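Local coordinates for phosphotransferase (Eimeria tenella, PDB 6KRJ), which probably phosphorylates D-glucose, D-fructose and other hexoses at the 6-position with ATP, the step that feeds sugar into glycolysis, at residues Q24-T29 with G269-N274; L222-Q227 with F447-D452; C247-P252 with V400-S405. All coordinates share one frame; numbering follows the deposited sequence. Where two conformers were deposited one is given.

Contact 1 of 3, residues Q24-T29 with G269-N274; sequences QDLSKT and GNFNKN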
ATOM      1  N   GLN A  24      17.067   7.212 -13.881  1.00 33.74           N
ATOM      2  CA  GLN A  24      17.745   8.278 -13.155  1.00 33.63           C
ATOM      3  C   GLN A  24      17.062   9.622 -13.370  1.00 34.99           C
ATOM      4  O   GLN A  24      16.940  10.416 -12.426  1.00 37.26           O
ATOM      5  CB  GLN A  24      19.220   8.331 -13.565  1.00 38.42           C
ATOM      6  CG  GLN A  24      20.029   7.180 -12.987  1.00 38.34           C
ATOM      7  CD  GLN A  24      21.464   7.155 -13.483  1.00 50.13           C
ATOM      8  OE1 GLN A  24      21.748   7.515 -14.628  1.00 53.69           O
ATOM      9  NE2 GLN A  24      22.374   6.727 -12.619  1.00 46.05           N
ATOM     10  N   ASP A  25      16.579   9.888 -14.593  1.00 33.58           N
ATOM     11  CA  ASP A  25      15.840  11.128 -14.829  1.00 35.61           C
ATOM     12  C   ASP A  25      14.529  11.148 -14.050  1.00 36.27           C
ATOM     13  O   ASP A  25      14.138  12.184 -13.488  1.00 36.20           O
ATOM     14  CB  ASP A  25      15.553  11.320 -16.316  1.00 37.04           C
ATOM     15  CG  ASP A  25      16.803  11.594 -17.123  1.00 51.72           C
ATOM     16  OD1 ASP A  25      17.870  11.855 -16.514  1.00 50.24           O
ATOM     17  OD2 ASP A  25      16.712  11.559 -18.373  1.00 59.93           O
ATOM     18  N   LEU A  26      13.823  10.018 -14.025  1.00 34.61           N
ATOM     19  CA  LEU A  26      12.587   9.966 -13.252  1.00 35.30           C
ATOM     20  C   LEU A  26      12.864  10.149 -11.766  1.00 34.83           C
ATOM     21  O   LEU A  26      12.088  10.801 -11.060  1.00 33.35           O
ATOM     22  CB  LEU A  26      11.859   8.647 -13.501  1.00 33.31           C
ATOM     23  CG  LEU A  26      10.410   8.684 -13.012  1.00 34.26           C
ATOM     24  CD1 LEU A  26       9.675   9.897 -13.589  1.00 34.17           C
ATOM     25  CD2 LEU A  26       9.715   7.388 -13.399  1.00 36.33           C
ATOM     26  N   SER A  27      13.947   9.550 -11.270  1.00 32.60           N
ATOM     27  CA  SER A  27      14.331   9.733  -9.879  1.00 35.45           C
ATOM     28  C   SER A  27      14.564  11.206  -9.568  1.00 36.10           C
ATOM     29  O   SER A  27      14.134  11.703  -8.521  1.00 32.10           O
ATOM     30  CB  SER A  27      15.577   8.899  -9.574  1.00 38.02           C
ATOM     31  OG  SER A  27      15.975   9.056  -8.220  1.00 45.45           O
ATOM     32  N   LYS A  28      15.236  11.926 -10.470  1.00 34.69           N
ATOM     33  CA  LYS A  28      15.450  13.357 -10.247  1.00 33.73           C
ATOM     34  C   LYS A  28      14.124  14.121 -10.221  1.00 36.38           C
ATOM     35  O   LYS A  28      13.910  15.001  -9.368  1.00 36.31           O
ATOM     36  CB  LYS A  28      16.383  13.910 -11.331  1.00 40.62           C
ATOM     37  CG  LYS A  28      16.415  15.426 -11.431  1.00 43.88           C
ATOM     38  CD  LYS A  28      17.070  16.046 -10.210  1.00 52.06           C
ATOM     39  CE  LYS A  28      17.950  17.233 -10.567  1.00 58.37           C
ATOM     40  NZ  LYS A  28      17.420  17.989 -11.732  1.00 66.36           N
ATOM     41  N   THR A  29      13.211  13.782 -11.137  1.00 33.22           N
ATOM     42  CA  THR A  29      11.920  14.459 -11.178  1.00 35.39           C
ATOM     43  C   THR A  29      11.131  14.212  -9.895  1.00 30.15           C
ATOM     44  O   THR A  29      10.519  15.131  -9.331  1.00 30.87           O
ATOM     45  CB  THR A  29      11.123  13.966 -12.386  1.00 35.81           C
ATOM     46  OG1 THR A  29      11.812  14.322 -13.591  1.00 37.38           O
ATOM     47  CG2 THR A  29       9.741  14.576 -12.402  1.00 34.34           C
ATOM     48  N   GLY A 269       1.120   7.328  -5.217  1.00 28.80           N
ATOM     49  CA  GLY A 269       0.370   6.766  -6.333  1.00 31.40           C
ATOM     50  C   GLY A 269      -0.058   7.828  -7.325  1.00 29.28           C
ATOM     51  O   GLY A 269      -0.188   7.552  -8.524  1.00 26.84           O
ATOM     52  N   ASN A 270      -0.236   9.061  -6.853  1.00 25.62           N
ATOM     53  CA  ASN A 270      -0.697  10.166  -7.685  1.00 26.93           C
ATOM     54  C   ASN A 270       0.427  10.922  -8.380  1.00 26.25           C
ATOM     55  O   ASN A 270       0.138  11.857  -9.124  1.00 28.94           O
ATOM     56  CB  ASN A 270      -1.528  11.134  -6.840  1.00 29.97           C
ATOM     57  CG  ASN A 270      -2.379  12.056  -7.684  1.00 30.42           C
ATOM     58  OD1 ASN A 270      -3.213  11.600  -8.465  1.00 30.18           O
ATOM     59  ND2 ASN A 270      -2.167  13.358  -7.537  1.00 27.74           N
ATOM     60  N   PHE A 271       1.688  10.542  -8.158  1.00 27.11           N
ATOM     61  CA  PHE A 271       2.808  11.152  -8.859  1.00 28.33           C
ATOM     62  C   PHE A 271       2.535  11.180 -10.359  1.00 27.10           C
ATOM     63  O   PHE A 271       2.154  10.167 -10.948  1.00 29.83           O
ATOM     64  CB  PHE A 271       4.084  10.359  -8.556  1.00 27.80           C
ATOM     65  CG  PHE A 271       5.309  10.897  -9.227  1.00 29.73           C
ATOM     66  CD1 PHE A 271       5.653  12.241  -9.094  1.00 29.92           C
ATOM     67  CD2 PHE A 271       6.135  10.055  -9.963  1.00 33.07           C
ATOM     68  CE1 PHE A 271       6.792  12.749  -9.713  1.00 30.51           C
ATOM     69  CE2 PHE A 271       7.289  10.549 -10.588  1.00 33.75           C
ATOM     70  CZ  PHE A 271       7.617  11.894 -10.465  1.00 31.91           C
ATOM     71  N   ASN A 272       2.720  12.347 -10.980  1.00 28.79           N
ATOM     72  CA  ASN A 272       2.290  12.477 -12.366  1.00 30.89           C
ATOM     73  C   ASN A 272       3.269  13.275 -13.224  1.00 32.29           C
ATOM     74  O   ASN A 272       2.888  13.757 -14.293  1.00 31.57           O
ATOM     75  CB  ASN A 272       0.879  13.105 -12.429  1.00 26.18           C
ATOM     76  CG  ASN A 272       0.836  14.537 -11.877  1.00 31.03           C
ATOM     77  OD1 ASN A 272       1.869  15.116 -11.547  1.00 32.17           O
ATOM     78  ND2 ASN A 272      -0.365  15.109 -11.790  1.00 36.18           N
ATOM     79  N   LYS A 273       4.517  13.424 -12.799  1.00 30.26           N
ATOM     80  CA  LYS A 273       5.469  14.265 -13.519  1.00 33.75           C
ATOM     81  C   LYS A 273       6.415  13.412 -14.353  1.00 31.85           C
ATOM     82  O   LYS A 273       7.074  12.512 -13.824  1.00 32.95           O
ATOM     83  CB  LYS A 273       6.265  15.129 -12.541  1.00 31.83           C
ATOM     84  CG  LYS A 273       5.410  16.071 -11.722  1.00 27.94           C
ATOM     85  CD  LYS A 273       4.648  17.056 -12.592  1.00 31.83           C
ATOM     86  CE  LYS A 273       3.981  18.140 -11.755  1.00 35.81           C
ATOM     87  NZ  LYS A 273       3.044  17.579 -10.718  1.00 33.86           N
ATOM     88  N   ASN A 274       6.498  13.691 -15.653  0.57 33.78           N
ATOM     89  CA  ASN A 274       7.520  13.061 -16.493  0.57 35.54           C
ATOM     90  C   ASN A 274       7.384  11.535 -16.515  0.57 34.86           C
ATOM     91  O   ASN A 274       8.378  10.812 -16.616  0.57 35.58           O
ATOM     92  CB  ASN A 274       8.926  13.467 -16.022  0.57 37.60           C
ATOM     93  CG  ASN A 274      10.016  13.065 -16.992  0.57 39.45           C
ATOM     94  OD1 ASN A 274       9.836  13.144 -18.204  0.57 37.57           O
ATOM     95  ND2 ASN A 274      11.155  12.621 -16.457  0.57 41.42           N
TER

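Contact 2 of 3, residues L222-Q227 with F447-D452; sequences LSCAYQ and FLRAAD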
ATOM      1  N   LEU A 222       6.146   0.757  10.829  1.00 24.61           N
ATOM      2  CA  LEU A 222       6.272   0.491  12.263  1.00 26.27           C
ATOM      3  C   LEU A 222       6.369  -1.009  12.555  1.00 28.29           C
ATOM      4  O   LEU A 222       7.096  -1.431  13.467  1.00 30.20           O
ATOM      5  CB  LEU A 222       5.092   1.101  13.017  1.00 26.01           C
ATOM      6  CG  LEU A 222       5.007   2.619  12.911  1.00 25.42           C
ATOM      7  CD1 LEU A 222       3.685   3.119  13.472  1.00 25.67           C
ATOM      8  CD2 LEU A 222       6.178   3.278  13.614  1.00 29.00           C
ATOM      9  N   SER A 223       5.618  -1.822  11.812  1.00 26.47           N
ATOM     10  CA  SER A 223       5.694  -3.273  11.961  1.00 25.39           C
ATOM     11  C   SER A 223       7.118  -3.755  11.750  1.00 30.66           C
ATOM     12  O   SER A 223       7.652  -4.555  12.536  1.00 29.91           O
ATOM     13  CB  SER A 223       4.765  -3.947  10.954  1.00 29.02           C
ATOM     14  OG  SER A 223       4.953  -5.356  10.957  1.00 30.44           O
ATOM     15  N   CYS A 224       7.748  -3.252  10.692  1.00 28.24           N
ATOM     16  CA  CYS A 224       9.139  -3.603  10.418  1.00 28.83           C
ATOM     17  C   CYS A 224      10.075  -3.112  11.518  1.00 28.58           C
ATOM     18  O   CYS A 224      10.946  -3.858  11.993  1.00 33.26           O
ATOM     19  CB  CYS A 224       9.547  -3.011   9.080  1.00 31.15           C
ATOM     20  SG  CYS A 224      11.216  -3.481   8.585  1.00 34.62           S
ATOM     21  N   ALA A 225       9.934  -1.839  11.905  1.00 29.31           N
ATOM     22  CA  ALA A 225      10.791  -1.262  12.932  1.00 30.36           C
ATOM     23  C   ALA A 225      10.778  -2.092  14.212  1.00 33.58           C
ATOM     24  O   ALA A 225      11.836  -2.348  14.802  1.00 34.76           O
ATOM     25  CB  ALA A 225      10.373   0.182  13.219  1.00 28.87           C
ATOM     26  N   TYR A 226       9.598  -2.540  14.651  1.00 27.09           N
ATOM     27  CA  TYR A 226       9.564  -3.360  15.864  1.00 26.66           C
ATOM     28  C   TYR A 226      10.160  -4.739  15.612  1.00 32.53           C
ATOM     29  O   TYR A 226      11.018  -5.202  16.379  1.00 33.95           O
ATOM     30  CB  TYR A 226       8.141  -3.497  16.413  1.00 29.12           C
ATOM     31  CG  TYR A 226       8.127  -4.222  17.743  1.00 27.19           C
ATOM     32  CD1 TYR A 226       8.116  -5.610  17.802  1.00 30.25           C
ATOM     33  CD2 TYR A 226       8.182  -3.514  18.937  1.00 30.40           C
ATOM     34  CE1 TYR A 226       8.135  -6.277  19.026  1.00 33.06           C
ATOM     35  CE2 TYR A 226       8.202  -4.172  20.161  1.00 28.02           C
ATOM     36  CZ  TYR A 226       8.177  -5.546  20.193  1.00 30.70           C
ATOM     37  OH  TYR A 226       8.194  -6.190  21.411  1.00 34.62           O
ATOM     38  N   GLN A 227       9.735  -5.404  14.530  1.00 31.28           N
ATOM     39  CA  GLN A 227       9.988  -6.838  14.409  1.00 34.20           C
ATOM     40  C   GLN A 227      11.357  -7.182  13.850  1.00 38.39           C
ATOM     41  O   GLN A 227      11.769  -8.342  13.950  1.00 36.14           O
ATOM     42  CB  GLN A 227       8.913  -7.495  13.549  1.00 32.43           C
ATOM     43  CG  GLN A 227       7.558  -7.466  14.216  1.00 35.36           C
ATOM     44  CD  GLN A 227       6.503  -8.177  13.426  1.00 39.60           C
ATOM     45  OE1 GLN A 227       6.137  -9.307  13.741  1.00 39.84           O
ATOM     46  NE2 GLN A 227       5.976  -7.508  12.404  1.00 38.97           N
ATOM     47  N   PHE A 447      18.465  -2.561   2.887  1.00 30.08           N
ATOM     48  CA  PHE A 447      17.928  -3.877   3.208  1.00 32.30           C
ATOM     49  C   PHE A 447      16.413  -3.829   3.070  1.00 34.40           C
ATOM     50  O   PHE A 447      15.747  -3.161   3.860  1.00 32.13           O
ATOM     51  CB  PHE A 447      18.358  -4.294   4.611  1.00 33.23           C
ATOM     52  CG  PHE A 447      19.854  -4.293   4.789  1.00 37.20           C
ATOM     53  CD1 PHE A 447      20.601  -5.408   4.452  1.00 40.48           C
ATOM     54  CD2 PHE A 447      20.510  -3.164   5.244  1.00 35.65           C
ATOM     55  CE1 PHE A 447      21.983  -5.404   4.592  1.00 39.26           C
ATOM     56  CE2 PHE A 447      21.892  -3.155   5.387  1.00 39.44           C
ATOM     57  CZ  PHE A 447      22.623  -4.279   5.053  1.00 39.95           C
ATOM     58  N   LEU A 448      15.880  -4.496   2.049  1.00 32.06           N
ATOM     59  CA  LEU A 448      14.436  -4.669   1.918  1.00 33.97           C
ATOM     60  C   LEU A 448      13.990  -5.778   2.851  1.00 38.69           C
ATOM     61  O   LEU A 448      14.518  -6.892   2.786  1.00 37.69           O
ATOM     62  CB  LEU A 448      14.045  -5.031   0.489  1.00 33.48           C
ATOM     63  CG  LEU A 448      14.474  -4.125  -0.655  1.00 37.26           C
ATOM     64  CD1 LEU A 448      13.730  -4.533  -1.914  1.00 38.69           C
ATOM     65  CD2 LEU A 448      14.238  -2.658  -0.344  1.00 37.12           C
ATOM     66  N   ARG A 449      13.005  -5.498   3.700  1.00 29.37           N
ATOM     67  CA  ARG A 449      12.538  -6.491   4.653  1.00 31.81           C
ATOM     68  C   ARG A 449      11.023  -6.574   4.552  1.00 37.50           C
ATOM     69  O   ARG A 449      10.342  -5.545   4.567  1.00 33.27           O
ATOM     70  CB  ARG A 449      12.987  -6.143   6.080  1.00 35.15           C
ATOM     71  CG  ARG A 449      12.407  -7.057   7.151  1.00 45.98           C
ATOM     72  CD  ARG A 449      13.056  -6.837   8.522  1.00 52.37           C
ATOM     73  NE  ARG A 449      13.859  -7.983   8.941  1.00 68.18           N
ATOM     74  CZ  ARG A 449      15.183  -8.038   8.861  1.00 67.93           C
ATOM     75  NH1 ARG A 449      15.866  -7.004   8.383  1.00 70.35           N
ATOM     76  NH2 ARG A 449      15.818  -9.131   9.261  1.00 66.86           N
ATOM     77  N   ALA A 450      10.505  -7.791   4.393  1.00 35.83           N
ATOM     78  CA  ALA A 450       9.065  -7.978   4.418  1.00 38.49           C
ATOM     79  C   ALA A 450       8.537  -7.586   5.789  1.00 38.79           C
ATOM     80  O   ALA A 450       9.125  -7.919   6.816  1.00 38.00           O
ATOM     81  CB  ALA A 450       8.698  -9.427   4.095  1.00 38.14           C
ATOM     82  N   ALA A 451       7.433  -6.845   5.799  1.00 32.25           N
ATOM     83  CA  ALA A 451       6.816  -6.380   7.030  1.00 34.31           C
ATOM     84  C   ALA A 451       5.328  -6.680   6.948  1.00 37.45           C
ATOM     85  O   ALA A 451       4.691  -6.380   5.938  1.00 43.49           O
ATOM     86  CB  ALA A 451       7.062  -4.885   7.228  1.00 33.22           C
ATOM     87  N   ASP A 452       4.775  -7.295   7.979  1.00 32.75           N
ATOM     88  CA  ASP A 452       3.420  -7.809   7.868  1.00 35.35           C
ATOM     89  C   ASP A 452       2.438  -6.952   8.666  1.00 32.32           C
ATOM     90  O   ASP A 452       2.796  -6.326   9.673  1.00 32.53           O
ATOM     91  CB  ASP A 452       3.352  -9.267   8.338  1.00 38.04           C
ATOM     92  CG  ASP A 452       3.612  -9.410   9.820  1.00 44.90           C
ATOM     93  OD1 ASP A 452       4.632  -8.869  10.308  1.00 43.25           O
ATOM     94  OD2 ASP A 452       2.781 -10.045  10.507  1.00 47.37           O
TER

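Contact 3 of 3, residues C247-P252 with V400-S405; sequences CCYWEP and VQRTRS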
ATOM      1  N   CYS A 247       3.789   4.834  -0.349  0.51 26.74           N
ATOM      2  CA  CYS A 247       5.034   4.794   0.398  0.51 26.27           C
ATOM      3  C   CYS A 247       5.061   5.919   1.421  0.51 26.96           C
ATOM      4  O   CYS A 247       4.406   6.951   1.260  0.51 26.82           O
ATOM      5  CB  CYS A 247       6.239   4.904  -0.528  0.51 29.10           C
ATOM      6  SG  CYS A 247       6.263   6.472  -1.393  0.51 32.82           S
ATOM      7  N   CYS A 248       5.828   5.695   2.480  1.00 24.82           N
ATOM      8  CA  CYS A 248       6.030   6.685   3.528  1.00 27.03           C
ATOM      9  C   CYS A 248       7.509   6.707   3.890  1.00 25.40           C
ATOM     10  O   CYS A 248       8.257   5.768   3.586  1.00 26.73           O
ATOM     11  CB  CYS A 248       5.172   6.387   4.760  1.00 26.53           C
ATOM     12  SG  CYS A 248       5.694   4.957   5.694  1.00 26.58           S
ATOM     13  N   TYR A 249       7.932   7.793   4.539  1.00 23.78           N
ATOM     14  CA  TYR A 249       9.340   7.841   4.931  1.00 25.68           C
ATOM     15  C   TYR A 249       9.550   8.814   6.085  1.00 25.72           C
ATOM     16  O   TYR A 249       8.743   9.714   6.340  1.00 26.35           O
ATOM     17  CB  TYR A 249      10.244   8.218   3.742  1.00 23.24           C
ATOM     18  CG  TYR A 249      10.178   9.689   3.465  1.00 25.89           C
ATOM     19  CD1 TYR A 249       9.074  10.244   2.809  1.00 26.36           C
ATOM     20  CD2 TYR A 249      11.182  10.547   3.908  1.00 25.14           C
ATOM     21  CE1 TYR A 249       8.993  11.605   2.590  1.00 23.63           C
ATOM     22  CE2 TYR A 249      11.099  11.909   3.699  1.00 26.52           C
ATOM     23  CZ  TYR A 249      10.013  12.434   3.046  1.00 24.50           C
ATOM     24  OH  TYR A 249       9.926  13.791   2.839  1.00 27.75           O
ATOM     25  N   TRP A 250      10.690   8.647   6.746  1.00 24.15           N
ATOM     26  CA  TRP A 250      11.094   9.496   7.861  1.00 25.22           C
ATOM     27  C   TRP A 250      11.826  10.730   7.328  1.00 27.92           C
ATOM     28  O   TRP A 250      12.868  10.611   6.672  1.00 27.92           O
ATOM     29  CB  TRP A 250      11.977   8.687   8.813  1.00 28.60           C
ATOM     30  CG  TRP A 250      12.302   9.392  10.087  1.00 29.46           C
ATOM     31  CD1 TRP A 250      11.571   9.380  11.250  1.00 31.56           C
ATOM     32  CD2 TRP A 250      13.456  10.188  10.344  1.00 35.63           C
ATOM     33  NE1 TRP A 250      12.199  10.147  12.204  1.00 42.58           N
ATOM     34  CE2 TRP A 250      13.357  10.654  11.673  1.00 32.97           C
ATOM     35  CE3 TRP A 250      14.560  10.562   9.579  1.00 40.56           C
ATOM     36  CZ2 TRP A 250      14.331  11.467  12.252  1.00 43.07           C
ATOM     37  CZ3 TRP A 250      15.535  11.371  10.163  1.00 40.74           C
ATOM     38  CH2 TRP A 250      15.410  11.814  11.481  1.00 43.08           C
ATOM     39  N   GLU A 251      11.274  11.914   7.600  1.00 26.47           N
ATOM     40  CA  GLU A 251      11.747  13.154   6.998  1.00 25.65           C
ATOM     41  C   GLU A 251      12.613  13.929   7.981  1.00 26.70           C
ATOM     42  O   GLU A 251      12.093  14.453   8.987  1.00 26.51           O
ATOM     43  CB  GLU A 251      10.559  14.007   6.551  1.00 27.19           C
ATOM     44  CG  GLU A 251      10.884  15.454   6.207  1.00 26.85           C
ATOM     45  CD  GLU A 251      12.024  15.574   5.189  1.00 32.66           C
ATOM     46  OE1 GLU A 251      13.037  16.245   5.495  1.00 32.82           O
ATOM     47  OE2 GLU A 251      11.896  15.021   4.074  1.00 29.27           O
ATOM     48  N   PRO A 252      13.916  14.066   7.722  1.00 31.43           N
ATOM     49  CA  PRO A 252      14.809  14.652   8.737  1.00 30.78           C
ATOM     50  C   PRO A 252      14.569  16.129   9.016  1.00 31.00           C
ATOM     51  O   PRO A 252      14.954  16.594  10.097  1.00 33.79           O
ATOM     52  CB  PRO A 252      16.216  14.404   8.156  1.00 35.38           C
ATOM     53  CG  PRO A 252      16.016  14.099   6.707  1.00 37.79           C
ATOM     54  CD  PRO A 252      14.642  13.505   6.568  1.00 31.18           C
ATOM     55  N   VAL A 400      14.788   6.734   0.175  1.00 28.83           N
ATOM     56  CA  VAL A 400      16.013   6.419   0.914  1.00 30.76           C
ATOM     57  C   VAL A 400      16.953   7.621   0.918  1.00 31.48           C
ATOM     58  O   VAL A 400      17.497   7.999   1.966  1.00 31.46           O
ATOM     59  CB  VAL A 400      16.691   5.163   0.332  1.00 31.21           C
ATOM     60  CG1 VAL A 400      18.151   5.072   0.788  1.00 28.97           C
ATOM     61  CG2 VAL A 400      15.919   3.902   0.747  1.00 29.61           C
ATOM     62  N   GLN A 401      17.142   8.249  -0.249  1.00 31.67           N
ATOM     63  CA  GLN A 401      17.989   9.438  -0.322  1.00 31.84           C
ATOM     64  C   GLN A 401      17.482  10.532   0.613  1.00 34.96           C
ATOM     65  O   GLN A 401      18.263  11.145   1.352  1.00 32.92           O
ATOM     66  CB  GLN A 401      18.073   9.953  -1.761  1.00 37.46           C
ATOM     67  CG  GLN A 401      18.916   9.080  -2.681  1.00 42.44           C
ATOM     68  CD  GLN A 401      18.640   9.323  -4.165  1.00 45.80           C
ATOM     69  OE1 GLN A 401      17.970  10.295  -4.546  1.00 46.66           O
ATOM     70  NE2 GLN A 401      19.164   8.439  -5.008  1.00 50.08           N
ATOM     71  N   ARG A 402      16.166  10.766   0.616  1.00 29.02           N
ATOM     72  CA  ARG A 402      15.609  11.841   1.434  1.00 29.16           C
ATOM     73  C   ARG A 402      15.750  11.562   2.931  1.00 28.74           C
ATOM     74  O   ARG A 402      15.964  12.501   3.706  1.00 31.38           O
ATOM     75  CB  ARG A 402      14.146  12.075   1.047  1.00 29.26           C
ATOM     76  CG  ARG A 402      13.509  13.301   1.689  1.00 28.97           C
ATOM     77  CD  ARG A 402      14.014  14.638   1.135  1.00 35.18           C
ATOM     78  NE  ARG A 402      13.767  15.683   2.127  1.00 32.41           N
ATOM     79  CZ  ARG A 402      14.325  16.891   2.127  1.00 34.74           C
ATOM     80  NH1 ARG A 402      15.165  17.250   1.163  1.00 35.73           N
ATOM     81  NH2 ARG A 402      14.041  17.739   3.101  1.00 35.17           N
ATOM     82  N   THR A 403      15.684  10.292   3.358  1.00 29.25           N
ATOM     83  CA  THR A 403      15.820  10.004   4.790  1.00 26.72           C
ATOM     84  C   THR A 403      17.193  10.377   5.328  1.00 32.77           C
ATOM     85  O   THR A 403      17.331  10.595   6.534  1.00 32.32           O
ATOM     86  CB  THR A 403      15.611   8.527   5.130  1.00 28.84           C
ATOM     87  OG1 THR A 403      16.683   7.736   4.595  1.00 29.93           O
ATOM     88  CG2 THR A 403      14.239   8.008   4.639  1.00 26.15           C
ATOM     89  N   ARG A 404      18.206  10.403   4.465  1.00 31.72           N
ATOM     90  CA  ARG A 404      19.609  10.556   4.844  1.00 36.82           C
ATOM     91  C   ARG A 404      20.116   9.398   5.698  1.00 37.29           C
ATOM     92  O   ARG A 404      21.226   9.478   6.244  1.00 38.09           O
ATOM     93  CB  ARG A 404      19.840  11.903   5.555  1.00 36.48           C
ATOM     94  CG  ARG A 404      19.599  13.106   4.658  1.00 42.88           C
ATOM     95  CD  ARG A 404      20.452  14.301   5.070  1.00 51.87           C
ATOM     96  NE  ARG A 404      21.817  14.183   4.562  1.00 65.96           N
ATOM     97  CZ  ARG A 404      22.898  14.098   5.334  1.00 67.30           C
ATOM     98  NH1 ARG A 404      22.779  14.116   6.656  1.00 62.63           N
ATOM     99  NH2 ARG A 404      24.100  13.985   4.784  1.00 71.88           N
ATOM    100  N   SER A 405      19.353   8.294   5.799  1.00 30.30           N
ATOM    101  CA  SER A 405      19.762   7.197   6.670  1.00 30.89           C
ATOM    102  C   SER A 405      21.097   6.597   6.254  1.00 36.22           C
ATOM    103  O   SER A 405      21.870   6.176   7.116  1.00 36.78           O
ATOM    104  CB  SER A 405      18.696   6.097   6.715  1.00 33.49           C
ATOM    105  OG  SER A 405      17.547   6.546   7.422  1.00 32.43           O
TER

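Contact 1 of 3, residues Q24-T29 with G269-N274
The helix Gln24-Thr29 runs beside the loop Gly269-Asn274, with the CA atoms of Leu26 and Asn274 6.8 Å apart and Thr29 and Lys273 at nearly the same spacing. Thr29 contributes both branches of its side chain. With OG1 beside the backbone N (chi1 -63°), the methyl CG2 is left anti to that N; it sits 3.5 Å from Lys273 CB and also meets Phe271 at the ring edge, near the ring plane. Its OG1 is bonded within the helix to Asp25 O, which it and Thr29 N reach from opposite faces of the carbonyl plane. In one of its two conformers, Asn274 ND2 offers Thr29 OG1 a weak, bent and rather doubtful bond at 3.4 Å. In this hexokinase of the actin-like ATPase fold, helix 20-44 packs on the loop that follows strand 263-265. Leu26 reaches the loop through CD1, which is 3.9 Å from Phe271 CE2 at the ring edge and 3.4 Å from the backbone O of Asn274. Phe271 also stacks on Phe30 and meets Phe296 edge-to-face. Lys273 meets Thr29 through CB and its backbone O, and its amine turns aside to Asn272 OD1 and a salt bridge with Glu33.

Contact 2 of 3, residues L222-Q227 with F447-D452
Two hydrogen bonds join Ser223 and Gln227, one helical turn apart, to Asp452. Ser223 OG donates to the backbone O of Asp452 at 2.7 Å, in the carbonyl plane and on a lone pair. Gln227 NE2 donates to the carboxylate oxygen Asp452 OD1 at 2.8 Å, approaching nearly along the C-O axis, with the oxygen 17° out of the amide plane. The side chains of Gln227 and Asp452 cross at about a right angle. Within the helix the same NE2 makes weak bonds to the O and OG of Ser223, so its firm bond is the one to Asp452. Lys457 forms a salt bridge with Asp452 OD2 and donates to Gln227 OE1, thereby linking the other ends of both polar groups. Strand 446-450 is an edge strand of the six-stranded sheet of the actin-like ATPase fold, and helix 216-227 packs against it and its neighbour 412-417. Apolar contact is centred on Cys224. Its CB lies 3.6 Å from Ala451 CB, where the backbones are closest, the CA atoms being 5.0 Å apart. With SG anti to the backbone N (chi1 -176°), the sulfur lies alongside the aliphatic part of Arg449, 3.8 Å from CD.

Contact 3 of 3, residues C247-P252 with V400-S405
Arg402 and Glu251 form a side-on salt bridge between helix 371-403 and the residue just after strand 245-250 of the six-stranded sheet in this actin-like ATPase fold. The arginine chain bends at chi2 (72°), and NE and NH2 each take one carboxylate oxygen. NE bonds to the syn lone pair of Glu251 OE2 at 2.8 Å, nearly straight and in the guanidinium plane, whereas NH2 meets OE1 at 3.0 Å from well outside the carboxylate plane. OE1 also accepts from Gln253 N. Glu251 CB points away from the helix, and a bend at chi2 (53°) brings its carboxylate back. OE2 is gripped twice, since Tyr249 OH donates to its anti lone pair at 2.6 Å; these bonds would favour the charged carboxylate. The Tyr249 ring stands almost perpendicular to the guanidinium, and its CE2 is 3.4 Å from Arg402 CG. Thr403 sets CG2 at the edge of the same ring, while the CA of Thr403 makes a CH...O contact with the otherwise unpartnered, buried Trp250 O. Pro252 CD rests 3.3 Å from Arg402 O. An ST turn follows: Thr403 OG1, itself bonded to Val400 O, accepts from Ser405 N at 3.0 Å.

Overall arrangement
Contacts 2 and 3 reach the same six-stranded sheet, at its edge strand 446-450 and at strand 245-250 respectively, with centres 15 Å apart and nearest atoms about 7 Å apart. Contact 1 lies off this sheet, its centre 26 Å from that of contact 2 and about 17 Å from that of contact 3, whose nearest atoms come within about 4 Å without touching. Two long helices connect contacts 1 and 3: helix 20-44 supplies residues 24-29 and, farther along, touches Arg402 through Leu34 and Leu38, while helix 371-403 meets Leu26 through Leu391 and later supplies residues of contact 3. Along the chain, both segments of contact 3 fall between those of contact 2; contact 1 alternates with each.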